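Local coordinates for flagellar hook-associated protein 3 (Bacillus cereus, PDB 5ZIY) that probably forms, as a hook-associated protein, part of the junction that joins the flagellar hook to the flagellin filament, at residues 26-31 / 188-193; 151-156 / 160-165. All coordinates share one frame; numbering follows the deposited sequence.

Contact 1 (26-31 / 188-193); sequences KDIADS and NTMETF. With ZN (zinc ion), chain E.
An antiparallel pairing of helix 8-60 with helix 162-204, the first and last helices of the crystallised fragment, brings Ile28 against Met190 and Phe193; the axes of 26-31 and 188-193 approach to 10.1 Å, their N-to-C directions at 154°. Ile28 carries most of the contact on its side. Its CD1 lies 3.6 Å from Phe193 CB, the two side chains crossing at about a right angle, while its CG2 branch meets the backbone, 3.8 Å from Met190 O. The Phe193 ring itself leads away from Ile28 and packs edge-to-face with Tyr128. Met190 is bent at chi2 (-57°), and its sulfur and methyl end meets Ser31, with CE 4.0 Å from Ser31 CB. The serine hydroxyl is turned back along its own helix: Ser31 OG donates to Asp27 O at 2.7 Å, so its proton is used within that helix. Phe130 of strand 129-133 touches both Ser31 and Met190. Glu191, next to Met190, starts off facing away from 26-31, yet its side chain touches Lys32 of helix 8-60, and its OE2 binds a zinc ion at 2.0 Å. Pairing of an N-terminal with a C-terminal helix is characteristic of the helical bundle of flagellin-family proteins.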
loop_
_atom_site.group_PDB
_atom_site.type_symbol
_atom_site.label_atom_id
_atom_site.label_comp_id
_atom_site.label_asym_id
_atom_site.label_seq_id
_atom_site.Cartn_x
_atom_site.Cartn_y
_atom_site.Cartn_z
ATOM N N LYS A 26 5.384 -18.019 12.697
ATOM C CA LYS A 26 4.023 -17.744 12.229
ATOM C C LYS A 26 3.792 -16.247 12.126
ATOM O O LYS A 26 3.222 -15.771 11.164
ATOM C CB LYS A 26 2.994 -18.375 13.156
ATOM C CG LYS A 26 2.928 -19.866 12.945
ATOM C CD LYS A 26 2.611 -20.645 14.212
ATOM C CE LYS A 26 1.144 -20.658 14.573
ATOM N NZ LYS A 26 0.832 -21.946 15.342
ATOM N N ASP A 27 4.260 -15.507 13.119
ATOM C CA ASP A 27 4.091 -14.058 13.136
ATOM C C ASP A 27 4.809 -13.458 11.900
ATOM O O ASP A 27 4.271 -12.570 11.231
ATOM C CB ASP A 27 4.693 -13.500 14.407
ATOM C CG ASP A 27 3.839 -13.759 15.647
ATOM O OD1 ASP A 27 2.692 -14.309 15.516
ATOM O OD2 ASP A 27 4.317 -13.341 16.754
ATOM N N ILE A 28 6.008 -13.959 11.597
ATOM C CA ILE A 28 6.734 -13.472 10.409
ATOM C C ILE A 28 5.953 -13.855 9.146
ATOM O O ILE A 28 5.722 -12.985 8.310
ATOM C CB ILE A 28 8.199 -13.985 10.348
ATOM C CG1 ILE A 28 9.014 -13.314 11.450
ATOM C CG2 ILE A 28 8.842 -13.704 8.985
ATOM C CD1 ILE A 28 10.423 -13.878 11.598
ATOM N N ALA A 29 5.526 -15.115 9.011
ATOM C CA ALA A 29 4.698 -15.487 7.860
ATOM C C ALA A 29 3.432 -14.589 7.699
ATOM O O ALA A 29 3.159 -14.086 6.631
ATOM C CB ALA A 29 4.323 -17.011 7.879
ATOM N N ASP A 30 2.676 -14.373 8.759
ATOM C CA ASP A 30 1.505 -13.505 8.688
ATOM C C ASP A 30 1.856 -12.111 8.247
ATOM O O ASP A 30 1.196 -11.531 7.368
ATOM C CB ASP A 30 0.791 -13.440 10.054
ATOM C CG ASP A 30 0.162 -14.787 10.464
ATOM O OD1 ASP A 30 -0.010 -15.675 9.608
ATOM O OD2 ASP A 30 -0.177 -14.938 11.647
ATOM N N SER A 31 2.930 -11.576 8.827
ATOM C CA SER A 31 3.332 -10.224 8.541
ATOM C C SER A 31 3.777 -10.060 7.115
ATOM O O SER A 31 3.469 -9.040 6.493
ATOM C CB SER A 31 4.454 -9.801 9.494
ATOM O OG SER A 31 3.982 -9.893 10.828
ATOM N N ASN A 188 12.271 -6.233 4.285
ATOM C CA ASN A 188 13.667 -6.653 4.366
ATOM C C ASN A 188 14.042 -7.042 5.810
ATOM O O ASN A 188 14.659 -8.076 6.065
ATOM C CB ASN A 188 14.567 -5.496 3.882
ATOM C CG ASN A 188 14.795 -5.498 2.373
ATOM O OD1 ASN A 188 14.540 -6.509 1.694
ATOM N ND2 ASN A 188 15.299 -4.366 1.834
ATOM N N THR A 189 13.646 -6.193 6.752
ATOM C CA THR A 189 13.672 -6.518 8.175
ATOM C C THR A 189 12.995 -7.870 8.512
ATOM O O THR A 189 13.578 -8.702 9.222
ATOM C CB THR A 189 13.036 -5.388 8.993
ATOM O OG1 THR A 189 13.734 -4.162 8.700
ATOM C CG2 THR A 189 13.130 -5.693 10.491
ATOM N N MET A 190 11.783 -8.081 8.029
ATOM C CA MET A 190 11.079 -9.340 8.292
ATOM C C MET A 190 11.873 -10.503 7.747
ATOM O O MET A 190 11.978 -11.568 8.359
ATOM C CB MET A 190 9.710 -9.375 7.626
ATOM C CG MET A 190 8.650 -8.612 8.307
ATOM S SD MET A 190 8.384 -9.128 10.011
ATOM C CE MET A 190 7.577 -7.592 10.514
ATOM N N GLU A 191 12.453 -10.302 6.583
ATOM C CA GLU A 191 13.238 -11.371 5.947
ATOM C C GLU A 191 14.531 -11.675 6.726
ATOM O O GLU A 191 15.012 -12.817 6.736
ATOM C CB GLU A 191 13.554 -10.989 4.480
ATOM C CG GLU A 191 12.337 -10.973 3.539
ATOM C CD GLU A 191 11.921 -12.354 3.054
ATOM O OE1 GLU A 191 12.282 -13.361 3.717
ATOM O OE2 GLU A 191 11.245 -12.446 1.994
ATOM N N THR A 192 15.127 -10.644 7.320
ATOM C CA THR A 192 16.286 -10.839 8.190
ATOM C C THR A 192 15.858 -11.579 9.455
ATOM O O THR A 192 16.552 -12.495 9.886
ATOM C CB THR A 192 16.971 -9.503 8.588
ATOM O OG1 THR A 192 17.218 -8.726 7.422
ATOM C CG2 THR A 192 18.266 -9.723 9.308
ATOM N N PHE A 193 14.722 -11.197 10.031
ATOM C CA PHE A 193 14.219 -11.894 11.228
ATOM C C PHE A 193 14.065 -13.401 10.907
ATOM O O PHE A 193 14.530 -14.218 11.687
ATOM C CB PHE A 193 12.899 -11.312 11.774
ATOM C CG PHE A 193 13.058 -10.060 12.636
ATOM C CD1 PHE A 193 14.020 -9.974 13.626
ATOM C CD2 PHE A 193 12.201 -8.997 12.474
ATOM C CE1 PHE A 193 14.135 -8.847 14.401
ATOM C CE2 PHE A 193 12.315 -7.853 13.262
ATOM C CZ PHE A 193 13.294 -7.775 14.205
HETATM ZN ZN ZN E . 10.286 -14.213 1.927
HETATM O O HOH W 1 12.075 -15.693 1.152
#

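Contact 2 (151-156 / 160-165); sequences SEAMQN and KALKPL
Met154 and Leu162 make the tightest meeting between 151-156 and 160-165, their side chains crossing at about a right angle. Met154 CG packs 3.8 Å from Leu162 CD2, and the leucine's other methyl, CD1, also lies against CE and CG. At the methionine's end, Met154 CE is modelled 3.2 Å from Leu162 CD2, shorter than carbons normally approach, so that exact spacing is doubtful. Met154 reaches this far because its chain is extended beyond CG (chi2 -179°, chi3 -176°). Beside this pair, Ala153 points its methyl at the second segment and meets three residues there: Ala153 CB is 4.0 Å from Ala161 CB, 4.2 Å from Leu165 CD1 and 4.3 Å from Leu162 CD2. The small alanine side chains let the backbones come near, with Ala153 CA and Ala161 CA 6.3 Å apart.

Around this shell, Thr56 and Ala59 of helix 8-60 touch both Met154 and Leu162, and Ile72 and Ile76 of helix 67-87 pack on Met154. Leu165 extends the apolar patch back along helix 137-155, onto Gln149 and Met150. Asn156 is where the chain leaves helical geometry, and a short connection then leads into helix 162-204. The contact thus closes a helical hairpin at one end of the bundle, and its methyl-to-methyl chemistry implies that the two helix ends are held together by shape and buried apolar surface, without polar pairing across them.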
loop_
_atom_site.group_PDB
_atom_site.type_symbol
_atom_site.label_atom_id
_atom_site.label_comp_id
_atom_site.label_asym_id
_atom_site.label_seq_id
_atom_site.Cartn_x
_atom_site.Cartn_y
_atom_site.Cartn_z
ATOM N N SER A 151 -9.249 13.490 -15.374
ATOM C CA SER A 151 -10.250 12.884 -16.240
ATOM C C SER A 151 -11.303 13.900 -16.695
ATOM O O SER A 151 -11.646 13.995 -17.889
ATOM C CB SER A 151 -10.891 11.732 -15.466
ATOM O OG SER A 151 -12.061 11.255 -16.089
ATOM N N GLU A 152 -11.797 14.690 -15.758
ATOM C CA GLU A 152 -12.737 15.744 -16.122
ATOM C C GLU A 152 -12.123 16.839 -17.011
ATOM O O GLU A 152 -12.770 17.275 -17.962
ATOM C CB GLU A 152 -13.395 16.343 -14.865
ATOM N N ALA A 153 -10.913 17.291 -16.690
ATOM C CA ALA A 153 -10.211 18.298 -17.518
ATOM C C ALA A 153 -10.071 17.818 -18.954
ATOM O O ALA A 153 -10.331 18.539 -19.917
ATOM C CB ALA A 153 -8.844 18.659 -16.944
ATOM N N MET A 154 -9.740 16.560 -19.095
ATOM C CA MET A 154 -9.563 16.030 -20.418
ATOM C C MET A 154 -10.887 15.893 -21.149
ATOM O O MET A 154 -11.009 16.381 -22.280
ATOM C CB MET A 154 -8.787 14.733 -20.350
ATOM C CG MET A 154 -7.331 15.039 -20.069
ATOM S SD MET A 154 -6.269 13.614 -19.972
ATOM C CE MET A 154 -4.716 14.397 -19.521
ATOM N N GLN A 155 -11.889 15.281 -20.537
ATOM C CA GLN A 155 -13.103 15.090 -21.304
ATOM C C GLN A 155 -13.948 16.344 -21.506
ATOM O O GLN A 155 -14.887 16.313 -22.279
ATOM C CB GLN A 155 -13.917 13.881 -20.885
ATOM C CG GLN A 155 -14.350 13.731 -19.472
ATOM C CD GLN A 155 -14.529 12.251 -19.171
ATOM O OE1 GLN A 155 -15.080 11.522 -19.993
ATOM N NE2 GLN A 155 -14.064 11.801 -18.009
ATOM N N ASN A 156 -13.562 17.445 -20.874
ATOM C CA ASN A 156 -14.196 18.738 -21.105
ATOM C C ASN A 156 -13.305 19.677 -21.907
ATOM O O ASN A 156 -13.571 20.871 -22.001
ATOM C CB ASN A 156 -14.578 19.350 -19.761
ATOM C CG ASN A 156 -15.532 18.474 -19.003
ATOM O OD1 ASN A 156 -16.244 17.658 -19.600
ATOM N ND2 ASN A 156 -15.554 18.615 -17.686
ATOM N N LYS A 160 -5.940 24.200 -19.910
ATOM C CA LYS A 160 -5.244 25.054 -18.940
ATOM C C LYS A 160 -5.079 24.351 -17.585
ATOM O O LYS A 160 -4.059 24.493 -16.905
ATOM C CB LYS A 160 -6.007 26.372 -18.759
ATOM C CG LYS A 160 -5.132 27.622 -18.860
ATOM C CD LYS A 160 -5.984 28.872 -18.973
ATOM C CE LYS A 160 -6.609 29.276 -17.625
ATOM N NZ LYS A 160 -6.016 30.549 -17.070
ATOM N N ALA A 161 -6.091 23.582 -17.201
ATOM C CA ALA A 161 -6.019 22.784 -15.988
ATOM C C ALA A 161 -4.922 21.698 -16.014
ATOM O O ALA A 161 -4.452 21.291 -14.955
ATOM C CB ALA A 161 -7.361 22.151 -15.715
ATOM N N LEU A 162 -4.490 21.247 -17.192
ATOM C CA LEU A 162 -3.678 20.026 -17.264
ATOM C C LEU A 162 -2.238 20.181 -16.755
ATOM O O LEU A 162 -1.735 19.282 -16.088
ATOM C CB LEU A 162 -3.678 19.435 -18.684
ATOM C CG LEU A 162 -4.911 18.605 -19.075
ATOM C CD1 LEU A 162 -4.868 18.242 -20.552
ATOM C CD2 LEU A 162 -4.995 17.372 -18.247
ATOM N N LYS A 163 -1.569 21.290 -17.059
ATOM C CA LYS A 163 -0.184 21.441 -16.621
ATOM C C LYS A 163 -0.081 21.395 -15.102
ATOM O O LYS A 163 0.776 20.695 -14.573
ATOM C CB LYS A 163 0.495 22.700 -17.208
ATOM N N PRO A 164 -0.981 22.107 -14.389
ATOM C CA PRO A 164 -0.998 22.023 -12.925
ATOM C C PRO A 164 -1.193 20.603 -12.407
ATOM O O PRO A 164 -0.567 20.206 -11.439
ATOM C CB PRO A 164 -2.211 22.869 -12.544
ATOM C CG PRO A 164 -2.351 23.850 -13.637
ATOM C CD PRO A 164 -1.877 23.169 -14.882
ATOM N N LEU A 165 -2.099 19.870 -13.036
ATOM C CA LEU A 165 -2.434 18.548 -12.603
ATOM C C LEU A 165 -1.292 17.565 -12.872
ATOM O O LEU A 165 -1.132 16.602 -12.116
ATOM C CB LEU A 165 -3.726 18.095 -13.265
ATOM C CG LEU A 165 -4.972 18.886 -12.828
ATOM C CD1 LEU A 165 -6.153 18.535 -13.723
ATOM C CD2 LEU A 165 -5.293 18.605 -11.365
#

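Contacts 1 and 2 lie on opposite sides of the chain's centre, their own centres about 43 Å apart and their nearest atoms about 30 Å apart, so neither touches the other. Helix 162-204 links them: its start packs against helix 137-155 in contact 2, and a later part packs against helix 8-60 in contact 1. Along the sequence, contact 2 is a local turn nested within the much longer loop closed by contact 1. Helix 8-60 also serves both regions, supplying 26-31 to contact 1 and covering contact 2 with Thr56 and Ala59. Both interfaces are apolar; the zinc ion bound by Glu191 sits beside contact 1, on the residue next to Met190.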